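Local coordinates for putative O-GlcNAcase nagJ (Clostridium perfringens, PDB 6PV5), which probably cleaves terminal N-acetylhexosamine residues from glycans as a family 84 glycoside hydrolase, this chain being the part that carries the catalytic domain, at residues Pro380-Ser392 and Ile420-Ser432. Sequence-based numbering, arbitrary orientation.
Sequences PNGVSLEDAKKVS and IYDLDRNLDEEVS. With EDO (1,2-ethanediol), chain D.
V383 and L423 form a single beta bridge: V383 N donates to D422 O, and D424 N donates a hydrogen bond back to V383 O at 2.9 Å. G382 CA lies 3.2 Å from D422 O in a CA-H...O contact, so close that a side chain there would run into this oxygen; its positive phi also favours glycine. On the barrel side, where V383 and A388 meet W403 and W372 of neighbouring strands, the packing is tight. V383 presents CG2 to L423 CD2 and CG1 to L427 CD1, while A388 sets its CB 3.8 Å from V431 CG2. In D424, chi1 of -161° swings CG away from the D424 N and brings the carboxylate to L385 N. Its OD2 takes that N-H at 3.0 Å from above the carboxylate plane, and its OD1 closes an Asx turn with N426 N. The segments belong to the (beta/alpha)8 barrel of the catalytic domain: 380-384 leads into helix 385-395, which connects strands six and seven, and 420-430 leads into strand eight, 431-436. S384 and D387 cap that helix with a capping box. L385 and E430 continue the close fit. L385 brings CD1 to 3.3 Å from N426 O and lays CD2 against E429 OE1. E430 bends at chi2 (-55°), which carries its carboxylate to buried S392, whose OG donates to OE1 at 2.6 Å; a 1,2-ethanediol, probably from the crystallisation liquor, donates to the same oxygen. Toward solvent the contact loosens: exposed K389 NZ reaches E430 OE2 in a long salt bridge, 3.7 Å, and at the exposed N381 end a water lies between P380 O and D422 OD2.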
ATOM      1  N   PRO A 380      17.035   3.004   1.864  1.00 25.51           N
ATOM      2  CA  PRO A 380      16.868   4.458   1.870  1.00 26.38           C
ATOM      3  C   PRO A 380      16.561   5.019   0.490  1.00 26.18           C
ATOM      4  O   PRO A 380      15.915   6.057   0.368  1.00 26.99           O
ATOM      5  CB  PRO A 380      18.207   5.006   2.420  1.00 26.39           C
ATOM      6  CG  PRO A 380      19.190   3.883   2.231  1.00 28.86           C
ATOM      7  CD  PRO A 380      18.391   2.593   2.263  1.00 24.38           C
ATOM      8  N   ASN A 381      16.962   4.278  -0.539  0.54 25.48           N
ATOM      9  CA  ASN A 381      16.847   4.759  -1.901  0.54 26.94           C
ATOM     10  C   ASN A 381      16.070   3.760  -2.764  0.54 27.42           C
ATOM     11  O   ASN A 381      16.408   3.569  -3.933  0.54 25.67           O
ATOM     12  CB  ASN A 381      18.249   5.030  -2.456  0.54 29.03           C
ATOM     13  CG  ASN A 381      18.248   5.621  -3.849  0.54 31.59           C
ATOM     14  OD1 ASN A 381      17.269   6.240  -4.262  0.54 31.58           O
ATOM     15  ND2 ASN A 381      19.345   5.435  -4.573  0.54 29.24           N
ATOM     16  N   GLY A 382      15.011   3.156  -2.201  1.00 26.51           N
ATOM     17  CA  GLY A 382      14.174   2.213  -2.934  1.00 24.89           C
ATOM     18  C   GLY A 382      14.935   0.951  -3.363  1.00 28.33           C
ATOM     19  O   GLY A 382      15.856   0.508  -2.678  1.00 28.08           O
ATOM     20  N   VAL A 383      14.511   0.355  -4.488  1.00 27.46           N
ATOM     21  CA  VAL A 383      14.961  -0.961  -4.917  1.00 26.15           C
ATOM     22  C   VAL A 383      15.059  -0.904  -6.437  1.00 27.48           C
ATOM     23  O   VAL A 383      14.086  -0.568  -7.122  1.00 30.05           O
ATOM     24  CB  VAL A 383      14.018  -2.114  -4.490  1.00 27.84           C
ATOM     25  CG1 VAL A 383      14.533  -3.452  -5.019  1.00 28.32           C
ATOM     26  CG2 VAL A 383      13.806  -2.212  -2.971  1.00 23.91           C
ATOM     27  N   SER A 384      16.260  -1.171  -6.942  1.00 24.68           N
ATOM     28  CA  SER A 384      16.502  -1.113  -8.373  1.00 27.56           C
ATOM     29  C   SER A 384      16.336  -2.510  -8.982  1.00 28.43           C
ATOM     30  O   SER A 384      16.409  -3.519  -8.273  1.00 27.29           O
ATOM     31  CB  SER A 384      17.884  -0.617  -8.608  1.00 26.07           C
ATOM     32  OG  SER A 384      18.791  -1.640  -8.229  1.00 27.37           O
ATOM     33  N   LEU A 385      16.170  -2.565 -10.310  1.00 28.62           N
ATOM     34  CA  LEU A 385      16.116  -3.851 -11.003  1.00 30.57           C
ATOM     35  C   LEU A 385      17.350  -4.678 -10.684  1.00 27.78           C
ATOM     36  O   LEU A 385      17.232  -5.875 -10.439  1.00 29.14           O
ATOM     37  CB  LEU A 385      15.978  -3.664 -12.522  1.00 31.97           C
ATOM     38  CG  LEU A 385      15.791  -4.944 -13.345  1.00 35.02           C
ATOM     39  CD1 LEU A 385      14.608  -5.760 -12.844  1.00 31.91           C
ATOM     40  CD2 LEU A 385      15.568  -4.600 -14.812  1.00 38.43           C
ATOM     41  N   GLU A 386      18.524  -4.038 -10.653  1.00 28.77           N
ATOM     42  CA  GLU A 386      19.756  -4.779 -10.426  1.00 28.72           C
ATOM     43  C   GLU A 386      19.801  -5.336  -9.003  1.00 31.69           C
ATOM     44  O   GLU A 386      20.269  -6.448  -8.825  1.00 30.12           O
ATOM     45  CB  GLU A 386      21.000  -3.925 -10.739  1.00 31.32           C
ATOM     46  N   ASP A 387      19.365  -4.568  -7.979  1.00 29.45           N
ATOM     47  CA  ASP A 387      19.228  -5.116  -6.624  1.00 30.11           C
ATOM     48  C   ASP A 387      18.412  -6.419  -6.620  1.00 29.41           C
ATOM     49  O   ASP A 387      18.764  -7.376  -5.939  1.00 31.64           O
ATOM     50  CB  ASP A 387      18.451  -4.184  -5.684  1.00 33.19           C
ATOM     51  CG  ASP A 387      19.101  -2.837  -5.398  1.00 35.68           C
ATOM     52  OD1 ASP A 387      20.342  -2.771  -5.440  1.00 34.15           O
ATOM     53  OD2 ASP A 387      18.352  -1.859  -5.114  1.00 39.53           O
ATOM     54  N   ALA A 388      17.280  -6.431  -7.330  1.00 28.02           N
ATOM     55  CA  ALA A 388      16.364  -7.563  -7.306  1.00 29.79           C
ATOM     56  C   ALA A 388      16.956  -8.737  -8.089  1.00 33.93           C
ATOM     57  O   ALA A 388      16.840  -9.891  -7.669  1.00 28.76           O
ATOM     58  CB  ALA A 388      15.055  -7.144  -7.909  1.00 27.04           C
ATOM     59  N   LYS A 389      17.605  -8.412  -9.221  1.00 33.69           N
ATOM     60  CA  LYS A 389      18.273  -9.396 -10.057  1.00 36.57           C
ATOM     61  C   LYS A 389      19.295 -10.179  -9.240  1.00 32.19           C
ATOM     62  O   LYS A 389      19.357 -11.397  -9.324  1.00 32.74           O
ATOM     63  CB  LYS A 389      18.916  -8.711 -11.268  1.00 42.35           C
ATOM     64  CG  LYS A 389      19.594  -9.645 -12.263  1.00 51.20           C
ATOM     65  CD  LYS A 389      18.708 -10.023 -13.428  1.00 57.85           C
ATOM     66  CE  LYS A 389      19.487 -10.632 -14.578  1.00 64.37           C
ATOM     67  NZ  LYS A 389      18.589 -11.328 -15.529  1.00 66.07           N
ATOM     68  N   LYS A 390      20.081  -9.474  -8.423  1.00 32.20           N
ATOM     69  CA  LYS A 390      21.130 -10.119  -7.662  1.00 34.59           C
ATOM     70  C   LYS A 390      20.525 -11.155  -6.719  1.00 34.40           C
ATOM     71  O   LYS A 390      21.146 -12.167  -6.426  1.00 35.84           O
ATOM     72  CB  LYS A 390      21.994  -9.088  -6.933  1.00 36.90           C
ATOM     73  CG  LYS A 390      23.159  -9.694  -6.167  1.00 43.28           C
ATOM     74  CD  LYS A 390      24.141  -8.676  -5.621  1.00 49.51           C
ATOM     75  CE  LYS A 390      25.440  -9.320  -5.181  1.00 49.51           C
ATOM     76  NZ  LYS A 390      26.182  -8.470  -4.216  1.00 52.13           N
ATOM     77  N   VAL A 391      19.317 -10.884  -6.227  1.00 31.67           N
ATOM     78  CA  VAL A 391      18.717 -11.756  -5.232  1.00 30.46           C
ATOM     79  C   VAL A 391      17.949 -12.866  -5.954  1.00 28.65           C
ATOM     80  O   VAL A 391      18.009 -14.007  -5.516  1.00 27.79           O
ATOM     81  CB  VAL A 391      17.827 -10.987  -4.228  1.00 29.01           C
ATOM     82  CG1 VAL A 391      17.076 -11.940  -3.297  1.00 26.06           C
ATOM     83  CG2 VAL A 391      18.653  -9.989  -3.416  1.00 28.89           C
ATOM     84  N   SER A 392      17.251 -12.527  -7.049  1.00 28.17           N
ATOM     85  CA  SER A 392      16.490 -13.524  -7.794  1.00 34.10           C
ATOM     86  C   SER A 392      17.430 -14.553  -8.432  1.00 34.60           C
ATOM     87  O   SER A 392      17.069 -15.714  -8.541  1.00 34.37           O
ATOM     88  CB  SER A 392      15.587 -12.903  -8.808  1.00 31.94           C
ATOM     89  OG  SER A 392      16.344 -12.317  -9.866  1.00 39.28           O
ATOM     90  N   ILE A 420       4.653   5.459  -2.459  1.00 25.39           N
ATOM     91  CA  ILE A 420       5.682   4.463  -2.750  1.00 24.11           C
ATOM     92  C   ILE A 420       6.682   5.093  -3.717  1.00 23.89           C
ATOM     93  O   ILE A 420       6.311   5.628  -4.745  1.00 21.67           O
ATOM     94  CB  ILE A 420       5.021   3.217  -3.370  1.00 26.77           C
ATOM     95  CG1 ILE A 420       3.947   2.613  -2.452  1.00 26.52           C
ATOM     96  CG2 ILE A 420       6.073   2.196  -3.791  1.00 28.15           C
ATOM     97  CD1 ILE A 420       4.374   2.352  -1.017  1.00 25.13           C
ATOM     98  N   TYR A 421       7.962   5.047  -3.391  1.00 26.21           N
ATOM     99  CA  TYR A 421       8.893   5.929  -4.078  1.00 25.75           C
ATOM    100  C   TYR A 421      10.185   5.174  -4.369  1.00 25.09           C
ATOM    101  O   TYR A 421      10.637   4.410  -3.514  1.00 24.99           O
ATOM    102  CB  TYR A 421       9.182   7.138  -3.173  1.00 27.95           C
ATOM    103  CG  TYR A 421       9.834   8.315  -3.857  1.00 27.39           C
ATOM    104  CD1 TYR A 421       9.101   9.201  -4.632  1.00 32.04           C
ATOM    105  CD2 TYR A 421      11.195   8.545  -3.718  1.00 29.94           C
ATOM    106  CE1 TYR A 421       9.696  10.300  -5.246  1.00 30.58           C
ATOM    107  CE2 TYR A 421      11.813   9.623  -4.334  1.00 29.36           C
ATOM    108  CZ  TYR A 421      11.057  10.494  -5.097  1.00 31.56           C
ATOM    109  OH  TYR A 421      11.676  11.551  -5.686  1.00 41.28           O
ATOM    110  N   ASP A 422      10.761   5.393  -5.567  1.00 26.69           N
ATOM    111  CA  ASP A 422      12.082   4.884  -5.940  1.00 30.22           C
ATOM    112  C   ASP A 422      12.044   3.361  -6.078  1.00 27.52           C
ATOM    113  O   ASP A 422      13.043   2.695  -5.861  1.00 25.95           O
ATOM    114  CB  ASP A 422      13.160   5.205  -4.896  1.00 34.30           C
ATOM    115  CG  ASP A 422      13.785   6.593  -4.963  1.00 44.85           C
ATOM    116  OD1 ASP A 422      13.706   7.223  -6.049  1.00 39.64           O
ATOM    117  OD2 ASP A 422      14.373   7.027  -3.915  1.00 48.88           O
ATOM    118  N   LEU A 423      10.887   2.790  -6.405  1.00 26.41           N
ATOM    119  CA  LEU A 423      10.875   1.376  -6.757  1.00 28.06           C
ATOM    120  C   LEU A 423      10.953   1.249  -8.279  1.00 27.72           C
ATOM    121  O   LEU A 423      10.246   1.934  -9.004  1.00 25.23           O
ATOM    122  CB  LEU A 423       9.610   0.708  -6.223  1.00 28.76           C
ATOM    123  CG  LEU A 423       9.459   0.617  -4.699  1.00 30.21           C
ATOM    124  CD1 LEU A 423       8.343  -0.363  -4.369  1.00 30.59           C
ATOM    125  CD2 LEU A 423      10.757   0.209  -4.001  1.00 30.07           C
ATOM    126  N   ASP A 424      11.855   0.398  -8.760  1.00 29.29           N
ATOM    127  CA  ASP A 424      12.122   0.317 -10.190  1.00 29.98           C
ATOM    128  C   ASP A 424      10.826   0.047 -10.958  1.00 28.50           C
ATOM    129  O   ASP A 424      10.041  -0.827 -10.599  1.00 27.58           O
ATOM    130  CB  ASP A 424      13.205  -0.733 -10.462  1.00 30.88           C
ATOM    131  CG  ASP A 424      13.873  -0.564 -11.816  1.00 32.53           C
ATOM    132  OD1 ASP A 424      13.185  -0.748 -12.829  1.00 33.49           O
ATOM    133  OD2 ASP A 424      15.071  -0.260 -11.837  1.00 33.76           O
ATOM    134  N   ARG A 425      10.609   0.840 -12.008  1.00 30.73           N
ATOM    135  CA  ARG A 425       9.489   0.708 -12.933  1.00 37.53           C
ATOM    136  C   ARG A 425       9.404  -0.704 -13.526  1.00 38.03           C
ATOM    137  O   ARG A 425       8.311  -1.167 -13.831  1.00 35.98           O
ATOM    138  CB  ARG A 425       9.637   1.753 -14.040  1.00 42.35           C
ATOM    139  CG  ARG A 425       8.580   1.694 -15.133  1.00 54.79           C
ATOM    140  CD  ARG A 425       8.715   2.816 -16.156  1.00 62.17           C
ATOM    141  NE  ARG A 425       9.122   4.094 -15.571  1.00 65.72           N
ATOM    142  CZ  ARG A 425       8.320   4.974 -14.967  1.00 64.68           C
ATOM    143  NH1 ARG A 425       7.019   4.750 -14.854  1.00 59.98           N
ATOM    144  NH2 ARG A 425       8.830   6.094 -14.489  1.00 67.62           N
ATOM    145  N   ASN A 426      10.541  -1.403 -13.642  1.00 32.72           N
ATOM    146  CA  ASN A 426      10.561  -2.719 -14.270  1.00 36.80           C
ATOM    147  C   ASN A 426      10.974  -3.805 -13.277  1.00 36.79           C
ATOM    148  O   ASN A 426      11.535  -4.825 -13.682  1.00 33.32           O
ATOM    149  CB  ASN A 426      11.498  -2.745 -15.485  1.00 37.74           C
ATOM    150  CG  ASN A 426      11.022  -1.808 -16.572  1.00 37.92           C
ATOM    151  OD1 ASN A 426      11.708  -0.848 -16.910  1.00 40.58           O
ATOM    152  ND2 ASN A 426       9.817  -2.038 -17.069  1.00 38.08           N
ATOM    153  N   LEU A 427      10.690  -3.576 -11.985  1.00 32.88           N
ATOM    154  CA  LEU A 427      10.921  -4.545 -10.922  1.00 32.10           C
ATOM    155  C   LEU A 427      10.214  -5.860 -11.221  1.00 31.68           C
ATOM    156  O   LEU A 427      10.675  -6.915 -10.777  1.00 32.89           O
ATOM    157  CB  LEU A 427      10.367  -3.986  -9.611  1.00 32.56           C
ATOM    158  CG  LEU A 427      11.167  -4.323  -8.363  1.00 37.86           C
ATOM    159  CD1 LEU A 427      12.530  -3.666  -8.434  1.00 35.57           C
ATOM    160  CD2 LEU A 427      10.425  -3.874  -7.111  1.00 37.00           C
ATOM    161  N   ASP A 428       9.069  -5.767 -11.917  1.00 31.61           N
ATOM    162  CA  ASP A 428       8.231  -6.916 -12.235  1.00 36.18           C
ATOM    163  C   ASP A 428       8.997  -7.983 -13.035  1.00 37.68           C
ATOM    164  O   ASP A 428       8.602  -9.149 -13.042  1.00 35.68           O
ATOM    165  CB  ASP A 428       6.893  -6.498 -12.851  1.00 36.41           C
ATOM    166  CG  ASP A 428       7.006  -5.775 -14.183  1.00 41.84           C
ATOM    167  OD1 ASP A 428       8.102  -5.294 -14.510  1.00 49.14           O
ATOM    168  OD2 ASP A 428       5.988  -5.688 -14.885  1.00 51.02           O
ATOM    169  N   GLU A 429      10.120  -7.609 -13.661  1.00 37.51           N
ATOM    170  CA  GLU A 429      10.935  -8.575 -14.392  1.00 38.04           C
ATOM    171  C   GLU A 429      11.543  -9.606 -13.444  1.00 39.13           C
ATOM    172  O   GLU A 429      11.797 -10.731 -13.859  1.00 42.05           O
ATOM    173  CB  GLU A 429      12.062  -7.869 -15.146  1.00 34.64           C
ATOM    174  CG  GLU A 429      11.569  -6.988 -16.276  1.00 39.53           C
ATOM    175  CD  GLU A 429      12.679  -6.374 -17.124  1.00 47.71           C
ATOM    176  OE1 GLU A 429      13.827  -6.864 -17.045  1.00 51.19           O
ATOM    177  OE2 GLU A 429      12.403  -5.392 -17.871  1.00 55.49           O
ATOM    178  N   GLU A 430      11.796  -9.220 -12.180  1.00 35.00           N
ATOM    179  CA  GLU A 430      12.496 -10.094 -11.243  1.00 32.62           C
ATOM    180  C   GLU A 430      11.658 -10.377  -9.992  1.00 29.18           C
ATOM    181  O   GLU A 430      12.064 -11.148  -9.114  1.00 29.20           O
ATOM    182  CB  GLU A 430      13.851  -9.486 -10.862  1.00 34.43           C
ATOM    183  CG  GLU A 430      14.840  -9.373 -12.013  1.00 39.15           C
ATOM    184  CD  GLU A 430      15.142 -10.667 -12.767  1.00 47.52           C
ATOM    185  OE1 GLU A 430      15.189 -11.743 -12.123  1.00 45.15           O
ATOM    186  OE2 GLU A 430      15.315 -10.603 -14.008  1.00 52.24           O
ATOM    187  N   VAL A 431      10.496  -9.732  -9.896  1.00 28.17           N
ATOM    188  CA  VAL A 431       9.735  -9.708  -8.656  1.00 27.82           C
ATOM    189  C   VAL A 431       8.272  -9.970  -8.996  1.00 26.55           C
ATOM    190  O   VAL A 431       7.714  -9.277  -9.845  1.00 28.31           O
ATOM    191  CB  VAL A 431       9.927  -8.350  -7.930  1.00 28.83           C
ATOM    192  CG1 VAL A 431       9.066  -8.244  -6.672  1.00 27.86           C
ATOM    193  CG2 VAL A 431      11.391  -8.109  -7.574  1.00 25.71           C
ATOM    194  N   SER A 432       7.655 -10.931  -8.298  1.00 27.98           N
ATOM    195  CA  SER A 432       6.296 -11.376  -8.603  1.00 31.46           C
ATOM    196  C   SER A 432       5.296 -10.895  -7.550  1.00 34.77           C
ATOM    197  O   SER A 432       4.081 -11.029  -7.730  1.00 35.20           O
ATOM    198  CB  SER A 432       6.254 -12.889  -8.664  1.00 32.14           C
ATOM    199  OG  SER A 432       6.690 -13.433  -7.417  1.00 34.32           O
TER
HETATM  200  C1  EDO D 603      14.755 -16.335 -12.210  1.00 63.45           C
HETATM  201  O1  EDO D 603      16.152 -16.088 -12.295  1.00 69.19           O
HETATM  202  C2  EDO D 603      13.916 -15.137 -11.936  1.00 52.63           C
HETATM  203  O2  EDO D 603      13.884 -14.159 -12.973  1.00 50.27           O
HETATM  204  O   HOH W   1      13.379   6.282  -0.971  1.00 36.27           O